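Local atomic coordinates of endoglucanase (Clostridium thermocellum, PDB entry 2E4T), a protein that hydrolyses internal beta-1,4-glucosidic linkages in cellulose and xyloglucan, this chain comprising its glycoside hydrolase family 44 part. Residues 236-241 with 280-285. Sequence-based numbering, arbitrary orientation.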
loop_
_atom_site.group_PDB
_atom_site.type_symbol
_atom_site.label_atom_id
_atom_site.label_comp_id
_atom_site.label_asym_id
_atom_site.label_seq_id
_atom_site.Cartn_x
_atom_site.Cartn_y
_atom_site.Cartn_z
ATOM N N ALA A 236 15.248 -6.063 4.698
ATOM C CA ALA A 236 16.385 -5.798 5.590
ATOM C C ALA A 236 16.088 -4.673 6.592
ATOM O O ALA A 236 16.639 -4.665 7.697
ATOM C CB ALA A 236 17.655 -5.486 4.797
ATOM N N ALA A 237 15.240 -3.717 6.212
ATOM C CA ALA A 237 14.793 -2.720 7.171
ATOM C C ALA A 237 13.825 -3.306 8.207
ATOM O O ALA A 237 13.871 -2.946 9.390
ATOM C CB ALA A 237 14.183 -1.511 6.472
ATOM N N TYR A 238 12.922 -4.206 7.754
ATOM C CA TYR A 238 12.053 -4.907 8.715
ATOM C C TYR A 238 12.907 -5.626 9.764
ATOM O O TYR A 238 12.540 -5.702 10.945
ATOM C CB TYR A 238 11.198 -6.006 8.061
ATOM C CG TYR A 238 10.244 -5.657 6.943
ATOM C CD1 TYR A 238 10.221 -4.447 6.247
ATOM C CD2 TYR A 238 9.381 -6.680 6.504
ATOM C CE1 TYR A 238 9.425 -4.286 5.130
ATOM C CE2 TYR A 238 8.563 -6.508 5.406
ATOM C CZ TYR A 238 8.574 -5.329 4.691
ATOM O OH TYR A 238 7.791 -5.232 3.582
ATOM N N GLU A 239 14.018 -6.229 9.302
ATOM C CA GLU A 239 14.760 -7.096 10.213
ATOM C C GLU A 239 15.657 -6.315 11.171
ATOM O O GLU A 239 15.655 -6.574 12.381
ATOM C CB GLU A 239 15.577 -8.147 9.439
ATOM C CG GLU A 239 16.017 -9.255 10.375
ATOM C CD GLU A 239 16.905 -10.302 9.784
ATOM O OE1 GLU A 239 17.144 -10.338 8.582
ATOM O OE2 GLU A 239 17.384 -11.165 10.587
ATOM N N THR A 240 16.434 -5.366 10.654
ATOM C CA THR A 240 17.498 -4.720 11.428
ATOM C C THR A 240 17.559 -3.202 11.182
ATOM O O THR A 240 18.562 -2.566 11.577
ATOM C CB THR A 240 18.886 -5.301 11.052
ATOM O OG1 THR A 240 19.156 -4.933 9.695
ATOM C CG2 THR A 240 18.953 -6.806 11.248
ATOM N N LEU A 241 16.534 -2.614 10.557
ATOM C CA LEU A 241 16.583 -1.194 10.208
ATOM C C LEU A 241 17.866 -0.922 9.408
ATOM O O LEU A 241 18.558 0.070 9.568
ATOM C CB LEU A 241 16.385 -0.303 11.425
ATOM C CG LEU A 241 16.033 1.168 11.126
ATOM C CD1 LEU A 241 14.651 1.287 10.474
ATOM C CD2 LEU A 241 16.062 1.970 12.431
ATOM N N LEU A 280 0.914 -0.059 11.135
ATOM C CA LEU A 280 2.253 -0.524 10.769
ATOM C C LEU A 280 2.321 -0.524 9.241
ATOM O O LEU A 280 1.499 -1.158 8.593
ATOM C CB LEU A 280 2.473 -1.929 11.333
ATOM C CG LEU A 280 3.841 -2.522 11.022
ATOM C CD1 LEU A 280 4.938 -1.792 11.801
ATOM C CD2 LEU A 280 3.869 -4.012 11.374
ATOM N N ASP A 281 3.302 0.213 8.706
ATOM C CA ASP A 281 3.353 0.561 7.268
ATOM C C ASP A 281 4.681 0.099 6.708
ATOM O O ASP A 281 5.759 0.516 7.213
ATOM C CB ASP A 281 3.287 2.138 7.241
ATOM C CG ASP A 281 3.473 2.755 5.897
ATOM O OD1 ASP A 281 4.034 2.085 4.994
ATOM O OD2 ASP A 281 3.010 3.920 5.751
ATOM N N VAL A 282 4.633 -0.791 5.714
ATOM C CA VAL A 282 5.844 -1.280 5.096
ATOM C C VAL A 282 5.679 -1.245 3.554
ATOM O O VAL A 282 4.566 -1.210 3.014
ATOM C CB VAL A 282 6.221 -2.712 5.540
ATOM C CG1 VAL A 282 6.513 -2.757 7.040
ATOM C CG2 VAL A 282 5.102 -3.718 5.156
ATOM N N HIS A 283 6.844 -1.276 2.891
ATOM C CA HIS A 283 6.921 -1.405 1.440
ATOM C C HIS A 283 7.399 -2.820 1.139
ATOM O O HIS A 283 8.318 -3.331 1.795
ATOM C CB HIS A 283 7.908 -0.410 0.857
ATOM C CG HIS A 283 7.531 1.002 1.146
ATOM N ND1 HIS A 283 6.366 1.486 1.675
ATOM C CD2 HIS A 283 8.319 2.105 0.922
ATOM C CE1 HIS A 283 6.460 2.839 1.740
ATOM N NE2 HIS A 283 7.651 3.223 1.300
ATOM N N TRP A 284 6.775 -3.457 0.123
ATOM C CA TRP A 284 7.087 -4.835 -0.220
ATOM C C TRP A 284 7.172 -4.939 -1.748
ATOM O O TRP A 284 6.165 -5.089 -2.436
ATOM C CB TRP A 284 6.028 -5.828 0.332
ATOM C CG TRP A 284 6.264 -7.243 0.010
ATOM C CD1 TRP A 284 5.648 -7.984 -0.981
ATOM C CD2 TRP A 284 7.166 -8.169 0.686
ATOM N NE1 TRP A 284 6.103 -9.311 -0.931
ATOM C CE2 TRP A 284 7.009 -9.448 0.082
ATOM C CE3 TRP A 284 8.038 -8.055 1.761
ATOM C CZ2 TRP A 284 7.725 -10.582 0.526
ATOM C CZ3 TRP A 284 8.742 -9.205 2.193
ATOM C CH2 TRP A 284 8.556 -10.436 1.551
ATOM N N TYR A 285 8.408 -4.841 -2.252
ATOM C CA TYR A 285 8.684 -5.137 -3.650
ATOM C C TYR A 285 9.212 -6.543 -3.661
ATOM O O TYR A 285 10.268 -6.822 -3.086
ATOM C CB TYR A 285 9.691 -4.156 -4.243
ATOM C CG TYR A 285 9.105 -2.761 -4.368
ATOM C CD1 TYR A 285 8.324 -2.422 -5.455
ATOM C CD2 TYR A 285 9.358 -1.787 -3.411
ATOM C CE1 TYR A 285 7.804 -1.139 -5.581
ATOM C CE2 TYR A 285 8.868 -0.509 -3.517
ATOM C CZ TYR A 285 8.092 -0.160 -4.635
ATOM O OH TYR A 285 7.652 1.103 -4.864
#
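Tyr238 reaches from helix 235-240 to strand 279-284, meeting Val282, His283 and Trp284, a clear example of one aromatic side chain joining a TIM-barrel strand to a helix outside it. Its CB already points at the strand, and with CG anti to the carbonyl carbon (chi1 -59°) this torsion carries the ring toward it. CD1 passes Val282 CG1 at 4.2 Å. Further out, CE1 and CZ each come within 3.6 Å of Val282 CB, while CG1 of that valine sits over one ring face, 3.8 Å above the plane and displaced toward the rim, in a CH-pi contact. CE2 meets CE3 of Trp284 obliquely at 4.0 Å. At the tip, OH touches Val282 CG2 and, at 3.4 Å, the indole edge at Trp284 CE3. It donates a hydrogen bond of 2.7 Å to His283 O, which lies near the ring plane; seen from the acceptor, the donor stands 56° above the carbonyl plane. Ile357 of the adjacent strand 354-360 touches both Val282 and Trp284, and Leu232 and Ile258 touch Tyr238. Apolar contacts thus line the buried ring and reach its hydroxyl, whose one hydrogen bond, approaching off the lone-pair directions, gives the phenolic proton an acceptor on the strand backbone.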